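Local coordinates for DUF3829 domain-containing protein (Bacteroides thetaiotaomicron, PDB 3RH3), which is of unknown function but folds as an all-helical, DUF3829-like protein, probably a lipoprotein in its natural form, at residues D75-N78 and P79-Q83; V18-Y21 and Y22-L26; D162-M165 and A166-M170; V190-D193 and L194-E198. One frame throughout, in Å; residues are numbered along the deposited sequence.

Contact 1 (D75-N78 and P79-Q83); sequences DYFN and PEVRQ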
loop_
_atom_site.group_PDB
_atom_site.type_symbol
_atom_site.label_atom_id
_atom_site.label_comp_id
_atom_site.label_asym_id
_atom_site.label_seq_id
_atom_site.Cartn_x
_atom_site.Cartn_y
_atom_site.Cartn_z
ATOM N N ASP A 75 11.203 17.951 11.244
ATOM C CA ASP A 75 10.541 18.160 12.534
ATOM C C ASP A 75 9.070 18.551 12.433
ATOM O O ASP A 75 8.457 18.820 13.469
ATOM C CB ASP A 75 11.311 19.127 13.462
ATOM C CG ASP A 75 11.638 20.497 12.951
ATOM O OD1 ASP A 75 10.968 20.957 11.991
ATOM O OD2 ASP A 75 12.542 21.128 13.518
ATOM N N TYR A 76 8.488 18.493 11.218
ATOM C CA TYR A 76 7.036 18.620 11.017
ATOM C C TYR A 76 6.388 17.314 11.590
ATOM O O TYR A 76 5.177 17.260 11.792
ATOM C CB TYR A 76 6.658 18.880 9.531
ATOM C CG TYR A 76 7.536 18.140 8.539
ATOM C CD1 TYR A 76 7.257 16.826 8.175
ATOM C CD2 TYR A 76 8.663 18.745 7.990
ATOM C CE1 TYR A 76 8.085 16.128 7.292
ATOM C CE2 TYR A 76 9.498 18.058 7.107
ATOM C CZ TYR A 76 9.216 16.744 6.778
ATOM O OH TYR A 76 10.058 16.073 5.924
ATOM N N PHE A 77 7.225 16.266 11.839
ATOM C CA PHE A 77 6.891 15.012 12.516
ATOM C C PHE A 77 7.547 15.041 13.879
ATOM O O PHE A 77 8.623 15.628 14.001
ATOM C CB PHE A 77 7.392 13.777 11.736
ATOM C CG PHE A 77 6.752 13.475 10.404
ATOM C CD1 PHE A 77 5.371 13.476 10.258
ATOM C CD2 PHE A 77 7.530 13.117 9.307
ATOM C CE1 PHE A 77 4.787 13.177 9.022
ATOM C CE2 PHE A 77 6.941 12.821 8.075
ATOM C CZ PHE A 77 5.580 12.835 7.947
ATOM N N ASN A 78 6.967 14.383 14.885
ATOM C CA ASN A 78 7.602 14.344 16.192
ATOM C C ASN A 78 8.772 13.294 16.196
ATOM O O ASN A 78 8.870 12.506 15.250
ATOM C CB ASN A 78 6.586 14.114 17.317
ATOM C CG ASN A 78 5.935 12.755 17.389
ATOM O OD1 ASN A 78 6.530 11.711 17.118
ATOM N ND2 ASN A 78 4.722 12.745 17.880
ATOM N N PRO A 79 9.668 13.319 17.227
ATOM C CA PRO A 79 10.849 12.435 17.223
ATOM C C PRO A 79 10.566 10.951 17.124
ATOM O O PRO A 79 11.319 10.245 16.465
ATOM C CB PRO A 79 11.537 12.775 18.547
ATOM C CG PRO A 79 11.158 14.187 18.807
ATOM C CD PRO A 79 9.743 14.285 18.352
ATOM N N GLU A 80 9.502 10.468 17.776
ATOM C CA GLU A 80 9.111 9.061 17.725
ATOM C C GLU A 80 8.748 8.718 16.292
ATOM O O GLU A 80 9.267 7.740 15.743
ATOM C CB GLU A 80 7.945 8.795 18.698
ATOM C CG GLU A 80 7.515 7.342 18.821
ATOM C CD GLU A 80 6.333 7.083 19.745
ATOM O OE1 GLU A 80 5.518 8.010 19.966
ATOM O OE2 GLU A 80 6.214 5.937 20.240
ATOM N N VAL A 81 7.947 9.574 15.650
ATOM C CA VAL A 81 7.527 9.350 14.256
ATOM C C VAL A 81 8.744 9.339 13.330
ATOM O O VAL A 81 8.843 8.449 12.495
ATOM C CB VAL A 81 6.437 10.348 13.781
ATOM C CG1 VAL A 81 6.289 10.330 12.263
ATOM C CG2 VAL A 81 5.093 10.026 14.437
ATOM N N ARG A 82 9.686 10.290 13.505
ATOM C CA ARG A 82 10.882 10.374 12.669
ATOM C C ARG A 82 11.728 9.104 12.808
ATOM O O ARG A 82 12.156 8.544 11.802
ATOM C CB ARG A 82 11.717 11.631 13.007
ATOM C CG ARG A 82 10.972 12.899 12.708
ATOM C CD ARG A 82 11.639 14.047 13.399
ATOM N NE ARG A 82 12.790 14.551 12.638
ATOM C CZ ARG A 82 13.523 15.592 12.999
ATOM N NH1 ARG A 82 13.224 16.273 14.100
ATOM N NH2 ARG A 82 14.554 15.968 12.263
ATOM N N GLN A 83 11.944 8.646 14.052
ATOM C CA GLN A 83 12.707 7.431 14.311
ATOM C C GLN A 83 12.015 6.173 13.710
ATOM O O GLN A 83 12.688 5.327 13.100
ATOM C CB GLN A 83 12.953 7.267 15.827
ATOM C CG GLN A 83 13.861 6.088 16.169
ATOM C CD GLN A 83 15.213 6.060 15.478
ATOM O OE1 GLN A 83 15.828 7.093 15.151
ATOM N NE2 GLN A 83 15.725 4.859 15.266
HETATM O O HOH W 1 10.782 16.112 15.619
#
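Asn78 holds the first turn of helix 79-111 with its own side chain: OD1 takes the amide N of Val81 at 3.0 Å, with 164° at the hydrogen. The carboxamide gets there because CG sits between the backbone N and the carbonyl carbon (chi1 69°), which swings OD1 forward over the start of the helix. Asn78 O accepts from Arg82 N at 2.9 Å, the first regular bond of the helix. Val81 also points back at the loop, and its CG1 packs on Phe77 CB at 3.7 Å, the two side chains crossing at about a right angle. Arg82 folds back too. Its CG passes Phe77 CB, and the bend at chi3 (82°) then brings one guanidinium face over the backbone N of Asp75, 3.7 Å above the plane. At the edge of that group a water accepts from Arg82 NH1 at 2.9 Å and donates to Phe77 O, while NE bonds to Pro73 O, so the guanidinium is held by one backbone oxygen directly and by another through the water; the Asp75 carboxylate makes no direct bond to it. A leucine in place of Arg82 would probably leave Pro73 O and the water without their donor and let the 75-78 loop move. On the side facing helix 10-32, the Phe77 ring meets Tyr21 edge-to-face. Together this is a classic Asn N-cap, with Pro79 as the first residue of the helix.

Contact 2 (V18-Y21 and Y22-L26); sequences VINY and YHMSL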
loop_
_atom_site.group_PDB
_atom_site.type_symbol
_atom_site.label_atom_id
_atom_site.label_comp_id
_atom_site.label_asym_id
_atom_site.label_seq_id
_atom_site.Cartn_x
_atom_site.Cartn_y
_atom_site.Cartn_z
ATOM N N VAL A 18 3.991 17.616 5.574
ATOM C CA VAL A 18 3.522 16.258 5.915
ATOM C C VAL A 18 2.946 15.597 4.627
ATOM O O VAL A 18 3.253 14.439 4.333
ATOM C CB VAL A 18 2.477 16.282 7.073
ATOM C CG1 VAL A 18 1.728 14.949 7.184
ATOM C CG2 VAL A 18 3.140 16.632 8.403
ATOM N N ILE A 19 2.125 16.345 3.868
ATOM C CA ILE A 19 1.501 15.878 2.627
ATOM C C ILE A 19 2.592 15.570 1.596
ATOM O O ILE A 19 2.565 14.481 1.013
ATOM C CB ILE A 19 0.443 16.911 2.105
ATOM C CG1 ILE A 19 -0.724 17.126 3.113
ATOM C CG2 ILE A 19 -0.114 16.537 0.710
ATOM C CD1 ILE A 19 -1.408 15.863 3.603
ATOM N N ASN A 20 3.555 16.511 1.398
ATOM C CA ASN A 20 4.659 16.317 0.462
ATOM C C ASN A 20 5.511 15.098 0.864
ATOM O O ASN A 20 5.950 14.349 -0.004
ATOM C CB ASN A 20 5.535 17.567 0.350
ATOM C CG ASN A 20 6.834 17.282 -0.363
ATOM O OD1 ASN A 20 6.850 16.711 -1.462
ATOM N ND2 ASN A 20 7.955 17.560 0.285
ATOM N N TYR A 21 5.753 14.899 2.177
ATOM C CA TYR A 21 6.516 13.744 2.628
ATOM C C TYR A 21 5.777 12.452 2.237
ATOM O O TYR A 21 6.407 11.514 1.720
ATOM C CB TYR A 21 6.770 13.779 4.151
ATOM C CG TYR A 21 7.679 12.653 4.571
ATOM C CD1 TYR A 21 9.061 12.786 4.498
ATOM C CD2 TYR A 21 7.162 11.405 4.913
ATOM C CE1 TYR A 21 9.908 11.743 4.868
ATOM C CE2 TYR A 21 8.001 10.343 5.247
ATOM C CZ TYR A 21 9.375 10.519 5.225
ATOM O OH TYR A 21 10.210 9.491 5.567
ATOM N N TYR A 22 4.450 12.406 2.482
ATOM C CA TYR A 22 3.611 11.264 2.097
ATOM C C TYR A 22 3.707 10.997 0.575
ATOM O O TYR A 22 3.873 9.847 0.179
ATOM C CB TYR A 22 2.139 11.462 2.513
ATOM C CG TYR A 22 1.190 10.452 1.882
ATOM C CD1 TYR A 22 1.130 9.139 2.343
ATOM C CD2 TYR A 22 0.376 10.806 0.806
ATOM C CE1 TYR A 22 0.272 8.208 1.763
ATOM C CE2 TYR A 22 -0.480 9.877 0.207
ATOM C CZ TYR A 22 -0.533 8.579 0.698
ATOM O OH TYR A 22 -1.354 7.649 0.116
ATOM N N HIS A 23 3.613 12.045 -0.258
ATOM C CA HIS A 23 3.695 11.899 -1.714
ATOM C C HIS A 23 5.042 11.330 -2.157
ATOM O O HIS A 23 5.066 10.458 -3.033
ATOM C CB HIS A 23 3.404 13.229 -2.423
ATOM C CG HIS A 23 1.949 13.588 -2.385
ATOM N ND1 HIS A 23 1.528 14.892 -2.531
ATOM C CD2 HIS A 23 0.860 12.790 -2.219
ATOM C CE1 HIS A 23 0.205 14.853 -2.455
ATOM N NE2 HIS A 23 -0.244 13.610 -2.239
HETATM N N MSE A 24 6.142 11.787 -1.514
HETATM C CA MSE A 24 7.491 11.317 -1.816
HETATM C C MSE A 24 7.646 9.863 -1.404
HETATM O O MSE A 24 8.272 9.097 -2.127
HETATM C CB MSE A 24 8.552 12.196 -1.142
HETATM C CG MSE A 24 8.706 13.555 -1.811
HETATM SE SE MSE A 24 9.932 14.757 -0.879
HETATM C CE MSE A 24 11.621 13.886 -1.309
ATOM N N SER A 25 7.052 9.484 -0.253
ATOM C CA SER A 25 7.064 8.124 0.282
ATOM C C SER A 25 6.336 7.197 -0.653
ATOM O O SER A 25 6.859 6.152 -1.010
ATOM C CB SER A 25 6.412 8.079 1.666
ATOM O OG SER A 25 7.290 8.641 2.626
ATOM N N LEU A 26 5.125 7.587 -1.052
ATOM C CA LEU A 26 4.284 6.851 -1.990
ATOM C C LEU A 26 5.060 6.630 -3.313
ATOM O O LEU A 26 5.095 5.501 -3.789
ATOM C CB LEU A 26 2.984 7.649 -2.210
ATOM C CG LEU A 26 1.890 7.034 -3.051
ATOM C CD1 LEU A 26 1.147 5.958 -2.264
ATOM C CD2 LEU A 26 0.897 8.109 -3.505
#
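His23 N donates to Ile19 O at 2.9 Å, in the carbonyl plane, one of the i to i+4 bonds that make this a regular alpha-helical turn in helix 10-32 of the all-helical fold. Ser25 N bonds to Tyr21 O, also at 2.9 Å. The serine hydroxyl lies 3.1 Å from Tyr21 O, but Tyr89 OH is another partner for Ser25 OG, and the proton is not settled between them. The ends of the two tyrosines are tied to other parts of the chain: Tyr21 OH bonds to Leu71 O and Tyr22 OH to Val263 O. The Ile19 and His23 side chains run alongside each other, with Ile19 CG2 3.6 Å from His23 CE1. The imidazole, its CG beside the backbone N (chi1 -74°), lies back along the helix so that Ile19 O sits 3.5 Å above one face, toward the rim. From there His23 NE2 makes a weak hydrogen bond to the terminal carboxylate of Ile264. An alanine at His23 would probably uncover Ile19 CG2 and deprive that carboxylate of a donor. On the more exposed side the Asn20 carboxamide lies against the selenomethionine Met24, a tentative contact because both side chains have a second conformer. Further round the helix, Ser25 OG comes to 3.2 Å from Tyr21 CE2, an oblique approach to the ring.

Contact 3 (D162-M165 and A166-M170); sequences DQIM and AMRKM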
loop_
_atom_site.group_PDB
_atom_site.type_symbol
_atom_site.label_atom_id
_atom_site.label_comp_id
_atom_site.label_asym_id
_atom_site.label_seq_id
_atom_site.Cartn_x
_atom_site.Cartn_y
_atom_site.Cartn_z
ATOM N N ASP A 162 -15.653 16.552 4.132
ATOM C CA ASP A 162 -16.059 15.214 4.589
ATOM C C ASP A 162 -15.963 14.179 3.466
ATOM O O ASP A 162 -15.431 13.090 3.700
ATOM C CB ASP A 162 -17.480 15.226 5.164
ATOM C CG ASP A 162 -17.705 16.063 6.417
ATOM O OD1 ASP A 162 -16.703 16.546 7.004
ATOM O OD2 ASP A 162 -18.885 16.218 6.823
ATOM N N GLN A 163 -16.466 14.546 2.253
ATOM C CA GLN A 163 -16.454 13.702 1.066
ATOM C C GLN A 163 -14.992 13.382 0.661
ATOM O O GLN A 163 -14.665 12.215 0.479
ATOM C CB GLN A 163 -17.228 14.390 -0.086
ATOM C CG GLN A 163 -18.762 14.433 0.111
ATOM C CD GLN A 163 -19.316 15.583 0.948
ATOM O OE1 GLN A 163 -18.622 16.225 1.759
ATOM N NE2 GLN A 163 -20.623 15.803 0.838
ATOM N N ILE A 164 -14.115 14.421 0.543
ATOM C CA ILE A 164 -12.700 14.293 0.165
ATOM C C ILE A 164 -11.944 13.432 1.186
ATOM O O ILE A 164 -11.222 12.501 0.792
ATOM C CB ILE A 164 -12.040 15.688 -0.031
ATOM C CG1 ILE A 164 -12.678 16.404 -1.253
ATOM C CG2 ILE A 164 -10.494 15.564 -0.193
ATOM C CD1 ILE A 164 -12.706 17.895 -1.198
HETATM N N MSE A 165 -12.115 13.734 2.482
HETATM C CA MSE A 165 -11.498 12.989 3.595
HETATM C C MSE A 165 -11.882 11.506 3.519
HETATM O O MSE A 165 -11.029 10.638 3.651
HETATM C CB MSE A 165 -11.924 13.565 4.968
HETATM C CG MSE A 165 -11.404 14.971 5.252
HETATM SE SE MSE A 165 -9.474 15.134 5.141
HETATM C CE MSE A 165 -9.047 14.194 6.774
ATOM N N ALA A 166 -13.192 11.221 3.283
ATOM C CA ALA A 166 -13.683 9.843 3.201
ATOM C C ALA A 166 -13.011 9.076 2.059
ATOM O O ALA A 166 -12.538 7.948 2.260
ATOM C CB ALA A 166 -15.186 9.826 3.024
HETATM N N MSE A 167 -12.936 9.691 0.876
HETATM C CA MSE A 167 -12.331 9.029 -0.285
HETATM C C MSE A 167 -10.864 8.744 -0.039
HETATM O O MSE A 167 -10.430 7.625 -0.289
HETATM C CB MSE A 167 -12.512 9.853 -1.558
HETATM C CG MSE A 167 -13.910 9.823 -2.070
HETATM SE SE MSE A 167 -14.112 10.672 -3.811
HETATM C CE MSE A 167 -14.484 12.484 -3.206
ATOM N N ARG A 168 -10.115 9.737 0.468
ATOM C CA ARG A 168 -8.712 9.581 0.841
ATOM C C ARG A 168 -8.520 8.411 1.842
ATOM O O ARG A 168 -7.652 7.577 1.623
ATOM C CB ARG A 168 -8.156 10.877 1.442
ATOM C CG ARG A 168 -7.904 11.957 0.427
ATOM C CD ARG A 168 -7.055 13.084 1.009
ATOM N NE ARG A 168 -5.643 12.720 1.219
ATOM C CZ ARG A 168 -4.726 12.640 0.255
ATOM N NH1 ARG A 168 -5.060 12.857 -1.013
ATOM N NH2 ARG A 168 -3.470 12.328 0.551
ATOM N N LYS A 169 -9.332 8.321 2.882
ATOM C CA LYS A 169 -9.188 7.234 3.872
ATOM C C LYS A 169 -9.504 5.851 3.266
ATOM O O LYS A 169 -8.724 4.918 3.474
ATOM C CB LYS A 169 -10.028 7.470 5.132
ATOM C CG LYS A 169 -9.568 6.565 6.281
ATOM C CD LYS A 169 -10.142 6.916 7.612
ATOM C CE LYS A 169 -9.468 6.088 8.683
ATOM N NZ LYS A 169 -9.766 6.599 10.050
HETATM N N MSE A 170 -10.579 5.740 2.456
HETATM C CA MSE A 170 -10.978 4.485 1.798
HETATM C C MSE A 170 -9.928 4.023 0.811
HETATM O O MSE A 170 -9.616 2.837 0.798
HETATM C CB MSE A 170 -12.343 4.613 1.135
HETATM C CG MSE A 170 -13.460 4.706 2.196
HETATM SE SE MSE A 170 -15.203 4.649 1.407
HETATM C CE MSE A 170 -15.420 6.504 1.055
#
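Ala166 N reaches back to Asp162 O at 2.9 Å, the shortest bond in a ladder of four i to i+4 hydrogen bonds that runs through this part of helix 161-181. The straightest is Arg168 N to Ile164 O, 3.0 Å long with 174° at the hydrogen. Side chains of the later turn fold back over the same carbonyls. Ala166 CB stands 3.3 Å from Asp162 O. Selenomethionine Met167 runs back along the helix and, bent at its last torsion (chi3 -90°), sets its methyl CE 3.7 Å from Gln163 O. Arg168 keeps its CG beside its own backbone N (chi1 -74°), which brings that carbon 3.4 Å from Ile164 O, before the chain bends at chi3 and carries the guanidinium away. Between the side chains themselves the touch is slight: Ile164 CG2 and Arg168 CD stay 4.4 Å apart, so the backbone carries this contact. The side chains serve other helices instead. In one of its two conformers, Met165 packs on Glu148, Glu151 and Ser152 of helix 115-154, and Arg168 forms long, weak ion pairs with Glu151 and the terminal carboxylate of Ile264. Round the helix, Met167 lies on Phe222 and Phe225 of helix 216-240, while Met170 fits between that helix and helix 189-207.

Contact 4 (V190-D193 and L194-E198); sequences VRID and LKMAE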
loop_
_atom_site.group_PDB
_atom_site.type_symbol
_atom_site.label_atom_id
_atom_site.label_comp_id
_atom_site.label_asym_id
_atom_site.label_seq_id
_atom_site.Cartn_x
_atom_site.Cartn_y
_atom_site.Cartn_z
ATOM N N VAL A 190 -6.699 -13.211 7.327
ATOM C CA VAL A 190 -7.199 -12.657 8.570
ATOM C C VAL A 190 -7.001 -11.128 8.585
ATOM O O VAL A 190 -7.943 -10.401 8.922
ATOM C CB VAL A 190 -6.551 -13.398 9.792
ATOM C CG1 VAL A 190 -5.037 -13.145 9.907
ATOM C CG2 VAL A 190 -7.270 -13.078 11.100
ATOM N N ARG A 191 -5.808 -10.631 8.167
ATOM C CA ARG A 191 -5.557 -9.202 8.099
ATOM C C ARG A 191 -6.378 -8.600 6.946
ATOM O O ARG A 191 -6.983 -7.538 7.138
ATOM C CB ARG A 191 -4.059 -8.907 7.977
ATOM C CG ARG A 191 -3.277 -9.301 9.234
ATOM C CD ARG A 191 -2.561 -8.123 9.814
ATOM N NE ARG A 191 -2.053 -8.436 11.146
ATOM C CZ ARG A 191 -2.491 -7.888 12.276
ATOM N NH1 ARG A 191 -3.447 -6.965 12.249
ATOM N NH2 ARG A 191 -1.958 -8.239 13.441
ATOM N N ILE A 192 -6.513 -9.307 5.794
ATOM C CA ILE A 192 -7.388 -8.796 4.728
ATOM C C ILE A 192 -8.799 -8.607 5.318
ATOM O O ILE A 192 -9.374 -7.529 5.125
ATOM C CB ILE A 192 -7.425 -9.647 3.431
ATOM C CG1 ILE A 192 -6.087 -9.611 2.680
ATOM C CG2 ILE A 192 -8.583 -9.233 2.492
ATOM C CD1 ILE A 192 -5.841 -10.887 1.841
ATOM N N ASP A 193 -9.337 -9.645 6.046
ATOM C CA ASP A 193 -10.672 -9.585 6.628
ATOM C C ASP A 193 -10.816 -8.400 7.588
ATOM O O ASP A 193 -11.808 -7.691 7.510
ATOM C CB ASP A 193 -11.057 -10.900 7.324
ATOM C CG ASP A 193 -11.059 -12.119 6.401
ATOM O OD1 ASP A 193 -11.239 -11.933 5.160
ATOM O OD2 ASP A 193 -10.814 -13.256 6.908
ATOM N N LEU A 194 -9.813 -8.162 8.463
ATOM C CA LEU A 194 -9.848 -7.039 9.387
ATOM C C LEU A 194 -9.897 -5.727 8.613
ATOM O O LEU A 194 -10.680 -4.853 8.964
ATOM C CB LEU A 194 -8.642 -7.052 10.342
ATOM C CG LEU A 194 -8.700 -8.120 11.439
ATOM C CD1 LEU A 194 -7.322 -8.383 11.979
ATOM C CD2 LEU A 194 -9.635 -7.713 12.530
ATOM N N LYS A 195 -9.117 -5.608 7.545
ATOM C CA LYS A 195 -9.115 -4.370 6.737
ATOM C C LYS A 195 -10.408 -4.219 5.910
ATOM O O LYS A 195 -10.854 -3.089 5.680
ATOM C CB LYS A 195 -7.870 -4.268 5.835
ATOM C CG LYS A 195 -6.578 -3.997 6.595
ATOM C CD LYS A 195 -6.361 -2.519 6.882
ATOM C CE LYS A 195 -5.279 -2.334 7.926
ATOM N NZ LYS A 195 -4.712 -0.964 7.910
HETATM N N MSE A 196 -11.039 -5.332 5.534
HETATM C CA MSE A 196 -12.306 -5.288 4.803
HETATM C C MSE A 196 -13.425 -4.785 5.723
HETATM O O MSE A 196 -14.237 -3.973 5.284
HETATM C CB MSE A 196 -12.639 -6.640 4.207
HETATM C CG MSE A 196 -11.704 -6.987 3.058
HETATM SE SE MSE A 196 -12.295 -6.180 1.366
HETATM C CE MSE A 196 -13.825 -7.352 1.083
ATOM N N ALA A 197 -13.396 -5.186 7.021
ATOM C CA ALA A 197 -14.351 -4.725 8.026
ATOM C C ALA A 197 -14.161 -3.215 8.254
ATOM O O ALA A 197 -15.140 -2.479 8.367
ATOM C CB ALA A 197 -14.165 -5.504 9.318
ATOM N N GLU A 198 -12.900 -2.757 8.300
ATOM C CA GLU A 198 -12.539 -1.330 8.428
ATOM C C GLU A 198 -13.116 -0.557 7.213
ATOM O O GLU A 198 -13.832 0.435 7.385
ATOM C CB GLU A 198 -11.003 -1.168 8.548
ATOM C CG GLU A 198 -10.514 0.270 8.641
ATOM C CD GLU A 198 -9.010 0.472 8.724
ATOM O OE1 GLU A 198 -8.381 -0.111 9.638
ATOM O OE2 GLU A 198 -8.468 1.251 7.905
#
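Two turns of helix 189-207 carry this contact, with Ile192 and the selenomethionine Met196 extending together from one flank of the helix. Ile192 CG2, opposite its backbone N across the bond from CA to CB, touches Met196 CG at 3.9 Å. That same Met196 CG comes 3.2 Å from Ile192 O, which also accepts the amide N of Met196 at 2.8 Å; the bond is bent, with 142° at the hydrogen, although the donor lies nearly on the carbonyl axis. This i to i+4 pair forms an apolar ridge of the helix in the all-alpha C-terminal part of the protein: Ile192 reaches Ile177 and Leu180 of helix 161-181 as well as Met236 of helix 216-240, and Met196 rests on Met233, Met236 and Gln237. A more exposed flank holds Leu194, which leans back along the helix to set CG 3.5 Å from Val190 O. Its CD1 approaches Arg191 NH1 at 4.1 Å, an oblique and loose contact with the guanidinium. Asp193 accepts Ala197 N at its backbone O, 3.0 Å away, while its carboxylate forms a salt bridge with Arg240, at the end of helix 216-240.

Overall arrangement
The four contacts follow one another along the chain without interlacing. Contacts 1 and 2, with centres about 14 Å apart, meet directly: Phe77 CE2 lies 3.5 Å from Tyr21 CD2, and Phe77 CE1 is 3.9 Å from Val18 CG2, so the loop leading into helix 79-111 rests on helix 10-32. Contact 2 also touches contact 3, where Tyr22 CE2 is 3.9 Å from Arg168 NH2; this joins the two family regions, with the terminal carboxylate of Ile264 weakly linked to both, through His23 and Arg168. Contacts 3 and 4 lie on consecutive helices, their nearest atoms about 5 Å apart. Contacts 1 and 4 are farthest apart, about 28 Å between centres. A PEG molecule, probably from crystallisation, binds at Asp75 in contact 1.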